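Local coordinates for KLLA0E03807p (Kluyveromyces lactis, PDB 3SQI), which probably binds centromeric DNA as the inner-kinetochore protein Ndc10, of which this chain is the DNA-binding domain, and provides a platform for kinetochore assembly, at residues F101-V106 with E308-T313; Y205-F210 with D220-L225; Q316-V321 with L341-V346. All blocks are in the same frame, centred on the assembly; numbering follows the deposited sequence.

Interaction 1 (F101-V106 with E308-T313)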
loop_
_atom_site.group_PDB
_atom_site.type_symbol
_atom_site.label_atom_id
_atom_site.label_comp_id
_atom_site.label_asym_id
_atom_site.label_seq_id
_atom_site.Cartn_x
_atom_site.Cartn_y
_atom_site.Cartn_z
ATOM N N PHE A 101 0.020 -1.751 16.608
ATOM C CA PHE A 101 0.245 -0.404 16.086
ATOM C C PHE A 101 -1.038 0.413 15.990
ATOM O O PHE A 101 -2.099 -0.117 15.664
ATOM C CB PHE A 101 0.923 -0.451 14.718
ATOM C CG PHE A 101 1.522 0.860 14.300
ATOM C CD1 PHE A 101 0.717 1.912 13.899
ATOM C CD2 PHE A 101 2.896 1.040 14.304
ATOM C CE1 PHE A 101 1.270 3.127 13.518
ATOM C CE2 PHE A 101 3.459 2.249 13.918
ATOM C CZ PHE A 101 2.645 3.294 13.529
ATOM N N ASP A 102 -0.930 1.702 16.294
ATOM C CA ASP A 102 -2.041 2.630 16.138
ATOM C C ASP A 102 -1.674 3.645 15.069
ATOM O O ASP A 102 -0.838 4.524 15.294
ATOM C CB ASP A 102 -2.312 3.349 17.461
ATOM C CG ASP A 102 -3.711 3.919 17.541
ATOM O OD1 ASP A 102 -4.420 3.891 16.513
ATOM O OD2 ASP A 102 -4.098 4.400 18.628
ATOM N N TYR A 103 -2.299 3.535 13.903
ATOM C CA TYR A 103 -2.010 4.461 12.817
ATOM C C TYR A 103 -2.631 5.818 13.113
ATOM O O TYR A 103 -2.274 6.816 12.497
ATOM C CB TYR A 103 -2.541 3.928 11.484
ATOM C CG TYR A 103 -1.549 3.109 10.670
ATOM C CD1 TYR A 103 -0.671 3.730 9.784
ATOM C CD2 TYR A 103 -1.504 1.713 10.772
ATOM C CE1 TYR A 103 0.232 2.996 9.029
ATOM C CE2 TYR A 103 -0.594 0.966 10.021
ATOM C CZ TYR A 103 0.271 1.621 9.149
ATOM O OH TYR A 103 1.184 0.921 8.386
ATOM N N SER A 104 -3.532 5.854 14.091
ATOM C CA SER A 104 -4.325 7.049 14.392
ATOM C C SER A 104 -3.465 8.291 14.624
ATOM O O SER A 104 -3.965 9.417 14.571
ATOM C CB SER A 104 -5.225 6.805 15.612
ATOM O OG SER A 104 -6.045 5.658 15.452
ATOM N N ASN A 105 -2.177 8.088 14.872
ATOM C CA ASN A 105 -1.273 9.199 15.107
ATOM C C ASN A 105 -0.657 9.707 13.813
ATOM O O ASN A 105 -0.844 10.869 13.427
ATOM C CB ASN A 105 -0.176 8.796 16.090
ATOM C CG ASN A 105 -0.701 8.583 17.503
ATOM O OD1 ASN A 105 -0.490 9.410 18.394
ATOM N ND2 ASN A 105 -1.393 7.471 17.712
ATOM N N VAL A 106 0.099 8.832 13.160
ATOM C CA VAL A 106 0.772 9.171 11.911
ATOM C C VAL A 106 -0.166 9.670 10.791
ATOM O O VAL A 106 0.247 10.441 9.913
ATOM C CB VAL A 106 1.582 7.971 11.408
ATOM C CG1 VAL A 106 2.875 7.841 12.191
ATOM C CG2 VAL A 106 0.763 6.700 11.528
ATOM N N GLU A 308 -5.021 -5.100 4.750
ATOM C CA GLU A 308 -6.072 -4.169 5.140
ATOM C C GLU A 308 -5.559 -3.236 6.212
ATOM O O GLU A 308 -5.967 -2.080 6.282
ATOM C CB GLU A 308 -7.292 -4.908 5.676
ATOM C CG GLU A 308 -7.888 -5.913 4.714
ATOM C CD GLU A 308 -9.022 -6.703 5.335
ATOM O OE1 GLU A 308 -9.045 -7.940 5.163
ATOM O OE2 GLU A 308 -9.888 -6.088 5.996
ATOM N N LYS A 309 -4.670 -3.745 7.058
ATOM C CA LYS A 309 -4.103 -2.932 8.129
ATOM C C LYS A 309 -3.113 -1.903 7.596
ATOM O O LYS A 309 -3.203 -0.724 7.928
ATOM C CB LYS A 309 -3.433 -3.811 9.182
ATOM C CG LYS A 309 -2.624 -3.037 10.206
ATOM C CD LYS A 309 -3.489 -2.223 11.159
ATOM C CE LYS A 309 -2.638 -1.594 12.262
ATOM N NZ LYS A 309 -3.448 -0.800 13.221
ATOM N N MET A 310 -2.179 -2.348 6.759
ATOM C CA MET A 310 -1.132 -1.468 6.245
ATOM C C MET A 310 -1.635 -0.465 5.216
ATOM O O MET A 310 -1.141 0.658 5.145
ATOM C CB MET A 310 0.044 -2.278 5.698
ATOM C CG MET A 310 0.829 -2.994 6.791
ATOM S SD MET A 310 2.608 -2.768 6.609
ATOM C CE MET A 310 3.021 -4.231 5.684
ATOM N N ASN A 311 -2.618 -0.871 4.423
ATOM C CA ASN A 311 -3.282 0.052 3.512
ATOM C C ASN A 311 -4.440 0.752 4.225
ATOM O O ASN A 311 -5.066 1.662 3.681
ATOM C CB ASN A 311 -3.779 -0.677 2.261
ATOM C CG ASN A 311 -2.645 -1.224 1.402
ATOM O OD1 ASN A 311 -2.292 -0.638 0.380
ATOM N ND2 ASN A 311 -2.076 -2.352 1.811
ATOM N N ARG A 312 -4.724 0.304 5.444
ATOM C CA ARG A 312 -5.736 0.924 6.295
ATOM C C ARG A 312 -7.079 1.135 5.612
ATOM O O ARG A 312 -7.737 2.152 5.840
ATOM C CB ARG A 312 -5.224 2.260 6.821
ATOM C CG ARG A 312 -3.908 2.174 7.571
ATOM C CD ARG A 312 -3.434 3.562 7.925
ATOM N NE ARG A 312 -3.717 4.460 6.820
ATOM C CZ ARG A 312 -2.942 4.580 5.753
ATOM N NH1 ARG A 312 -1.823 3.867 5.670
ATOM N NH2 ARG A 312 -3.286 5.412 4.776
ATOM N N THR A 313 -7.484 0.182 4.776
ATOM C CA THR A 313 -8.805 0.223 4.148
ATOM C C THR A 313 -9.348 -1.184 4.030
ATOM O O THR A 313 -8.572 -2.126 3.903
ATOM C CB THR A 313 -8.784 0.888 2.742
ATOM O OG1 THR A 313 -10.115 0.933 2.205
ATOM C CG2 THR A 313 -7.876 0.132 1.788
#
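Tyr103 is the side chain on which this contact turns, its ring sandwiched between Phe101, just before its turn, and Arg312, just past a helix. On one face lies Phe101 CE1, displaced toward the rim. On the opposite face Arg312 CD sits 3.6 Å from the centroid of the Tyr103 ring, a CH-pi contact made by the aliphatic part of the arginine. Arg312 is the first residue to leave helical geometry after helix 304-310, and its side chain bends at chi3, beyond the CD that lies over the ring. The arginine side chain crosses the tyrosine at about a right angle, and its guanidinium plane stands 43° from the ring. The edge of the ring is met by Lys309 CE, 3.8 Å from Tyr103 CD2, while Tyr103 OH lies 4.0 Å from Met310 CA. Lys309 runs on past the ring: CG is anti to the backbone N, a bend at chi2 (70°) swings the chain across, and NZ gives a 2.9 Å hydrogen bond to Phe101 O, coming from above the carbonyl plane.

The other side of the turn is quite different. Asp102, Ser104 and Asn105 are exposed and make no contact with 308-313. Here, within the type I turn from Asp102 to Asn105, the bond from Ser104 N to Asp102 OD1, at 3.2 Å, forms an Asx turn, and Ser104 OG adds a second bond to Asp102 OD1, at 2.6 Å. Asp102 OD1 is 5.8 Å from Lys309 NZ, too far for a salt bridge, so any attraction is probably weak.

The contact thus fastens the linker between helices 82-100 and 107-118 to the end of helix 304-310. Around it, Phe101 meets Trp275 edge-to-face, Arg312 NH1 makes a weak hydrogen bond to Asn148 of helix 133-149, and Asn311 bonds to Val186 of strand 185-187.

Interaction 2 (Y205-F210 with D220-L225)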
loop_
_atom_site.group_PDB
_atom_site.type_symbol
_atom_site.label_atom_id
_atom_site.label_comp_id
_atom_site.label_asym_id
_atom_site.label_seq_id
_atom_site.Cartn_x
_atom_site.Cartn_y
_atom_site.Cartn_z
ATOM N N TYR A 205 -1.399 10.402 -12.163
ATOM C CA TYR A 205 -0.014 10.598 -12.558
ATOM C C TYR A 205 0.303 9.832 -13.829
ATOM O O TYR A 205 1.084 10.293 -14.653
ATOM C CB TYR A 205 0.950 10.174 -11.449
ATOM C CG TYR A 205 2.396 10.102 -11.904
ATOM C CD1 TYR A 205 3.039 11.218 -12.419
ATOM C CD2 TYR A 205 3.119 8.917 -11.816
ATOM C CE1 TYR A 205 4.359 11.156 -12.838
ATOM C CE2 TYR A 205 4.445 8.849 -12.236
ATOM C CZ TYR A 205 5.060 9.970 -12.743
ATOM O OH TYR A 205 6.379 9.916 -13.160
ATOM N N TYR A 206 -0.300 8.661 -13.990
ATOM C CA TYR A 206 0.022 7.827 -15.139
ATOM C C TYR A 206 -0.666 8.303 -16.410
ATOM O O TYR A 206 -0.133 8.153 -17.512
ATOM C CB TYR A 206 -0.272 6.356 -14.853
ATOM C CG TYR A 206 0.903 5.644 -14.227
ATOM C CD1 TYR A 206 0.901 4.268 -14.052
ATOM C CD2 TYR A 206 2.020 6.353 -13.814
ATOM C CE1 TYR A 206 1.981 3.619 -13.485
ATOM C CE2 TYR A 206 3.101 5.717 -13.248
ATOM C CZ TYR A 206 3.077 4.351 -13.084
ATOM O OH TYR A 206 4.162 3.724 -12.518
ATOM N N TYR A 207 -1.847 8.887 -16.256
ATOM C CA TYR A 207 -2.498 9.534 -17.382
ATOM C C TYR A 207 -1.610 10.676 -17.853
ATOM O O TYR A 207 -1.284 10.778 -19.034
ATOM C CB TYR A 207 -3.874 10.059 -16.985
ATOM C CG TYR A 207 -4.683 10.594 -18.147
ATOM C CD1 TYR A 207 -5.329 9.732 -19.026
ATOM C CD2 TYR A 207 -4.804 11.961 -18.364
ATOM C CE1 TYR A 207 -6.071 10.218 -20.088
ATOM C CE2 TYR A 207 -5.546 12.455 -19.425
ATOM C CZ TYR A 207 -6.178 11.580 -20.280
ATOM O OH TYR A 207 -6.915 12.070 -21.331
ATOM N N LEU A 208 -1.202 11.527 -16.917
ATOM C CA LEU A 208 -0.323 12.644 -17.243
ATOM C C LEU A 208 0.985 12.178 -17.884
ATOM O O LEU A 208 1.487 12.790 -18.825
ATOM C CB LEU A 208 -0.024 13.464 -15.986
ATOM C CG LEU A 208 -1.233 14.118 -15.314
ATOM C CD1 LEU A 208 -0.776 15.046 -14.206
ATOM C CD2 LEU A 208 -2.056 14.887 -16.327
ATOM N N ARG A 209 1.530 11.089 -17.358
ATOM C CA ARG A 209 2.828 10.582 -17.777
ATOM C C ARG A 209 2.751 10.028 -19.188
ATOM O O ARG A 209 3.627 10.269 -20.019
ATOM C CB ARG A 209 3.282 9.483 -16.810
ATOM C CG ARG A 209 4.600 8.798 -17.162
ATOM C CD ARG A 209 5.023 7.867 -16.024
ATOM N NE ARG A 209 6.148 7.000 -16.370
ATOM C CZ ARG A 209 6.567 5.988 -15.614
ATOM N NH1 ARG A 209 5.954 5.713 -14.467
ATOM N NH2 ARG A 209 7.597 5.246 -16.006
ATOM N N PHE A 210 1.675 9.305 -19.461
ATOM C CA PHE A 210 1.582 8.526 -20.684
ATOM C C PHE A 210 0.758 9.170 -21.796
ATOM O O PHE A 210 1.273 9.433 -22.881
ATOM C CB PHE A 210 1.082 7.129 -20.362
ATOM C CG PHE A 210 2.107 6.283 -19.693
ATOM C CD1 PHE A 210 3.235 5.886 -20.388
ATOM C CD2 PHE A 210 1.960 5.898 -18.373
ATOM C CE1 PHE A 210 4.196 5.109 -19.786
ATOM C CE2 PHE A 210 2.921 5.120 -17.759
ATOM C CZ PHE A 210 4.042 4.723 -18.467
ATOM N N ASP A 220 4.396 10.344 -22.731
ATOM C CA ASP A 220 5.567 9.596 -23.157
ATOM C C ASP A 220 5.187 8.672 -24.314
ATOM O O ASP A 220 6.041 8.243 -25.093
ATOM C CB ASP A 220 6.159 8.827 -21.976
ATOM C CG ASP A 220 6.590 9.749 -20.838
ATOM O OD1 ASP A 220 6.250 10.955 -20.892
ATOM O OD2 ASP A 220 7.257 9.272 -19.889
ATOM N N GLY A 221 3.888 8.402 -24.428
ATOM C CA GLY A 221 3.358 7.447 -25.380
ATOM C C GLY A 221 3.208 6.089 -24.728
ATOM O O GLY A 221 4.029 5.710 -23.903
ATOM N N TYR A 222 2.179 5.340 -25.109
ATOM C CA TYR A 222 1.943 4.031 -24.508
ATOM C C TYR A 222 2.746 2.960 -25.237
ATOM O O TYR A 222 2.649 1.775 -24.923
ATOM C CB TYR A 222 0.456 3.669 -24.537
ATOM C CG TYR A 222 -0.437 4.507 -23.639
ATOM C CD1 TYR A 222 -0.400 4.365 -22.251
ATOM C CD2 TYR A 222 -1.334 5.419 -24.180
ATOM C CE1 TYR A 222 -1.231 5.126 -21.429
ATOM C CE2 TYR A 222 -2.160 6.181 -23.376
ATOM C CZ TYR A 222 -2.108 6.037 -22.005
ATOM O OH TYR A 222 -2.941 6.805 -21.220
ATOM N N GLN A 223 3.532 3.383 -26.222
ATOM C CA GLN A 223 4.277 2.444 -27.051
ATOM C C GLN A 223 5.514 1.903 -26.345
ATOM O O GLN A 223 5.902 0.754 -26.551
ATOM C CB GLN A 223 4.684 3.096 -28.376
ATOM C CG GLN A 223 3.536 3.707 -29.164
ATOM C CD GLN A 223 3.083 5.041 -28.602
ATOM O OE1 GLN A 223 3.898 5.926 -28.339
ATOM N NE2 GLN A 223 1.777 5.190 -28.408
ATOM N N ILE A 224 6.127 2.727 -25.503
ATOM C CA ILE A 224 7.408 2.369 -24.902
ATOM C C ILE A 224 7.299 1.268 -23.846
ATOM O O ILE A 224 8.312 0.778 -23.346
ATOM C CB ILE A 224 8.131 3.600 -24.304
ATOM C CG1 ILE A 224 7.825 3.754 -22.807
ATOM C CG2 ILE A 224 7.777 4.854 -25.090
ATOM C CD1 ILE A 224 6.461 4.330 -22.499
ATOM N N LEU A 225 6.073 0.877 -23.510
ATOM C CA LEU A 225 5.856 -0.189 -22.532
ATOM C C LEU A 225 6.323 -1.550 -23.047
ATOM O O LEU A 225 6.302 -2.539 -22.316
ATOM C CB LEU A 225 4.400 -0.237 -22.062
ATOM C CG LEU A 225 3.985 0.988 -21.238
ATOM C CD1 LEU A 225 3.426 2.069 -22.142
ATOM C CD2 LEU A 225 2.974 0.630 -20.168
#
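Phe210, late in helix 198-210, is turned so that its face, edge and CB are met by different residues. Its neighbour Arg209 places CG over the centre of one ring face, while Ile224 CD1 lies at the edge, in plane, 3.6 Å from Phe210 CE1. Leu225 meets the same corner tip to tip. The ring of Tyr222 runs nearly parallel to that of Phe210, at 20°, but is slid so far that the two barely overlap; instead Tyr222 CE1 rests against Phe210 CB, at 3.2 Å.

Two backbone bonds accompany this packing. Asp220 N donates to Arg209 O at 2.8 Å, and Gly221 N donates to Phe210 O at 3.2 Å, in the carbonyl plane and on a lone pair. The returning chain therefore takes up the carbonyls of the last two residues of 205-210. Arg209, extended from CG to NE, makes no salt bridge with Asp220: its NH2 bonds to Pro232 O, and Asp220 OD2 pairs with Arg235.

The contact closes a short excursion through the two-stranded hairpin 212-213/217-218, joining the last part of helix 198-210 to the short, weakly bonded helix at about 224-227, where Leu225 touches Phe338 of helix 332-355.

Interaction 3 (Q316-V321 with L341-V346)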
loop_
_atom_site.group_PDB
_atom_site.type_symbol
_atom_site.label_atom_id
_atom_site.label_comp_id
_atom_site.label_asym_id
_atom_site.label_seq_id
_atom_site.Cartn_x
_atom_site.Cartn_y
_atom_site.Cartn_z
ATOM N N GLN A 316 -12.055 -4.386 -1.077
ATOM C CA GLN A 316 -13.261 -4.282 -1.881
ATOM C C GLN A 316 -13.025 -4.712 -3.314
ATOM O O GLN A 316 -11.924 -4.559 -3.846
ATOM C CB GLN A 316 -13.803 -2.857 -1.840
ATOM C CG GLN A 316 -14.474 -2.517 -0.531
ATOM C CD GLN A 316 -14.335 -1.053 -0.180
ATOM O OE1 GLN A 316 -13.248 -0.588 0.171
ATOM N NE2 GLN A 316 -15.435 -0.315 -0.275
ATOM N N PRO A 317 -14.069 -5.261 -3.942
ATOM C CA PRO A 317 -14.027 -5.681 -5.344
ATOM C C PRO A 317 -13.879 -4.473 -6.252
ATOM O O PRO A 317 -14.307 -3.370 -5.896
ATOM C CB PRO A 317 -15.397 -6.336 -5.558
ATOM C CG PRO A 317 -16.276 -5.724 -4.524
ATOM C CD PRO A 317 -15.392 -5.480 -3.334
ATOM N N CYS A 318 -13.269 -4.687 -7.412
ATOM C CA CYS A 318 -13.052 -3.622 -8.384
ATOM C C CYS A 318 -14.365 -3.172 -9.026
ATOM O O CYS A 318 -15.056 -3.971 -9.662
ATOM C CB CYS A 318 -12.084 -4.104 -9.462
ATOM S SG CYS A 318 -11.317 -2.792 -10.403
ATOM N N PRO A 319 -14.717 -1.887 -8.858
ATOM C CA PRO A 319 -15.946 -1.318 -9.430
ATOM C C PRO A 319 -15.893 -1.250 -10.962
ATOM O O PRO A 319 -14.892 -0.819 -11.531
ATOM C CB PRO A 319 -15.984 0.091 -8.831
ATOM C CG PRO A 319 -14.545 0.424 -8.596
ATOM C CD PRO A 319 -13.900 -0.869 -8.174
ATOM N N GLN A 320 -16.959 -1.671 -11.630
ATOM C CA GLN A 320 -16.944 -1.692 -13.092
ATOM C C GLN A 320 -17.422 -0.382 -13.723
ATOM O O GLN A 320 -18.567 0.035 -13.538
ATOM C CB GLN A 320 -17.728 -2.893 -13.633
ATOM C CG GLN A 320 -17.044 -4.238 -13.398
ATOM C CD GLN A 320 -15.590 -4.255 -13.862
ATOM O OE1 GLN A 320 -15.095 -3.288 -14.446
ATOM N NE2 GLN A 320 -14.900 -5.360 -13.595
ATOM N N VAL A 321 -16.525 0.259 -14.469
ATOM C CA VAL A 321 -16.823 1.510 -15.156
ATOM C C VAL A 321 -16.974 1.298 -16.659
ATOM O O VAL A 321 -16.325 0.427 -17.235
ATOM C CB VAL A 321 -15.706 2.518 -14.947
ATOM C CG1 VAL A 321 -15.633 2.902 -13.485
ATOM C CG2 VAL A 321 -14.384 1.938 -15.454
ATOM N N LEU A 341 -6.237 0.743 -12.779
ATOM C CA LEU A 341 -6.011 2.179 -12.771
ATOM C C LEU A 341 -7.206 2.915 -13.384
ATOM O O LEU A 341 -7.669 3.929 -12.865
ATOM C CB LEU A 341 -4.732 2.522 -13.531
ATOM C CG LEU A 341 -3.423 2.203 -12.826
ATOM C CD1 LEU A 341 -2.253 2.903 -13.533
ATOM C CD2 LEU A 341 -3.517 2.665 -11.390
ATOM N N ASN A 342 -7.712 2.398 -14.492
ATOM C CA ASN A 342 -8.851 3.028 -15.134
ATOM C C ASN A 342 -10.047 3.106 -14.195
ATOM O O ASN A 342 -10.651 4.157 -14.054
ATOM C CB ASN A 342 -9.255 2.304 -16.418
ATOM C CG ASN A 342 -10.344 3.030 -17.155
ATOM O OD1 ASN A 342 -10.253 4.238 -17.370
ATOM N ND2 ASN A 342 -11.398 2.311 -17.529
ATOM N N SER A 343 -10.388 1.992 -13.553
ATOM C CA SER A 343 -11.540 1.972 -12.656
ATOM C C SER A 343 -11.375 2.917 -11.461
ATOM O O SER A 343 -12.312 3.633 -11.105
ATOM C CB SER A 343 -11.851 0.553 -12.193
ATOM O OG SER A 343 -12.456 -0.183 -13.240
ATOM N N VAL A 344 -10.198 2.941 -10.843
ATOM C CA VAL A 344 -10.017 3.865 -9.724
ATOM C C VAL A 344 -10.142 5.308 -10.203
ATOM O O VAL A 344 -10.884 6.116 -9.623
ATOM C CB VAL A 344 -8.670 3.688 -9.012
ATOM C CG1 VAL A 344 -8.663 4.498 -7.724
ATOM C CG2 VAL A 344 -8.426 2.229 -8.706
ATOM N N LEU A 345 -9.418 5.616 -11.275
ATOM C CA LEU A 345 -9.380 6.965 -11.823
ATOM C C LEU A 345 -10.789 7.436 -12.110
ATOM O O LEU A 345 -11.232 8.457 -11.593
ATOM C CB LEU A 345 -8.569 6.989 -13.117
ATOM C CG LEU A 345 -8.216 8.360 -13.690
ATOM C CD1 LEU A 345 -7.077 9.003 -12.889
ATOM C CD2 LEU A 345 -7.834 8.244 -15.166
ATOM N N VAL A 346 -11.488 6.654 -12.926
ATOM C CA VAL A 346 -12.811 6.992 -13.437
ATOM C C VAL A 346 -13.841 7.004 -12.323
ATOM O O VAL A 346 -14.871 7.671 -12.420
ATOM C CB VAL A 346 -13.254 5.985 -14.528
ATOM C CG1 VAL A 346 -14.730 6.142 -14.847
ATOM C CG2 VAL A 346 -12.413 6.153 -15.786
#
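No aromatic ring or guanidinium enters this contact, and the flat groups that matter are the carboxamide of Asn342 and the peptide carbonyl of Pro319. The amide is held at both ends from outside the two segments, ND2 bonding to Val323 O and OD1 accepting from Leu325 N; this fixes its rotation, and Val321 CG2 lies against it, 3.7 Å from Asn342 ND2. The Pro319 carbonyl is approached end-on: Ser343 OG donates to Pro319 O at 3.0 Å, nearly along the C=O axis, with a C=O...donor angle of 170°. With OG anti to its own carbonyl carbon and beside the backbone N (chi1 -74°), Ser343 directs its hydroxyl outward from the helix to the passing chain.

Round this single hydrogen bond the contacts are of van der Waals type. Cys318 SG stands 3.8 Å from Ser343 CB on one flank. On the other, Val321 splits its two methyls, CG2 coming 3.6 Å from Ser343 OG and CG1 meeting Val346 CG1, also at 3.6 Å, about one helical turn further on.

The connector is an extended, proline-containing chain that passes obliquely by a helix and is pinned by a serine hydroxyl. Partly buried and about 21 Å from the nearest DNA atom, it joins parts of this DNA-binding domain, richer in helix than in strand, away from the bound DNA.

In the fold
From the N terminus, the chain leaves helix 82-100 and at once enters interaction 1, whose partner segment lies 202 residues later; this contact closes the longest loop of the three. Interaction 2 is nested inside that loop and closes a far shorter one, from the last part of helix 198-210 through a hairpin to helix 224-227. Interaction 3 follows in series, opening just after 308-313 and closing at 341-346 within helix 332-355. Interactions 1 and 3 adjoin in sequence but otherwise do not touch. Interactions 2 and 3 do, through Tyr206 CD1 and Leu341 CD1, 3.5 Å apart, so helices 198-210 and 332-355 touch where the two contacts meet.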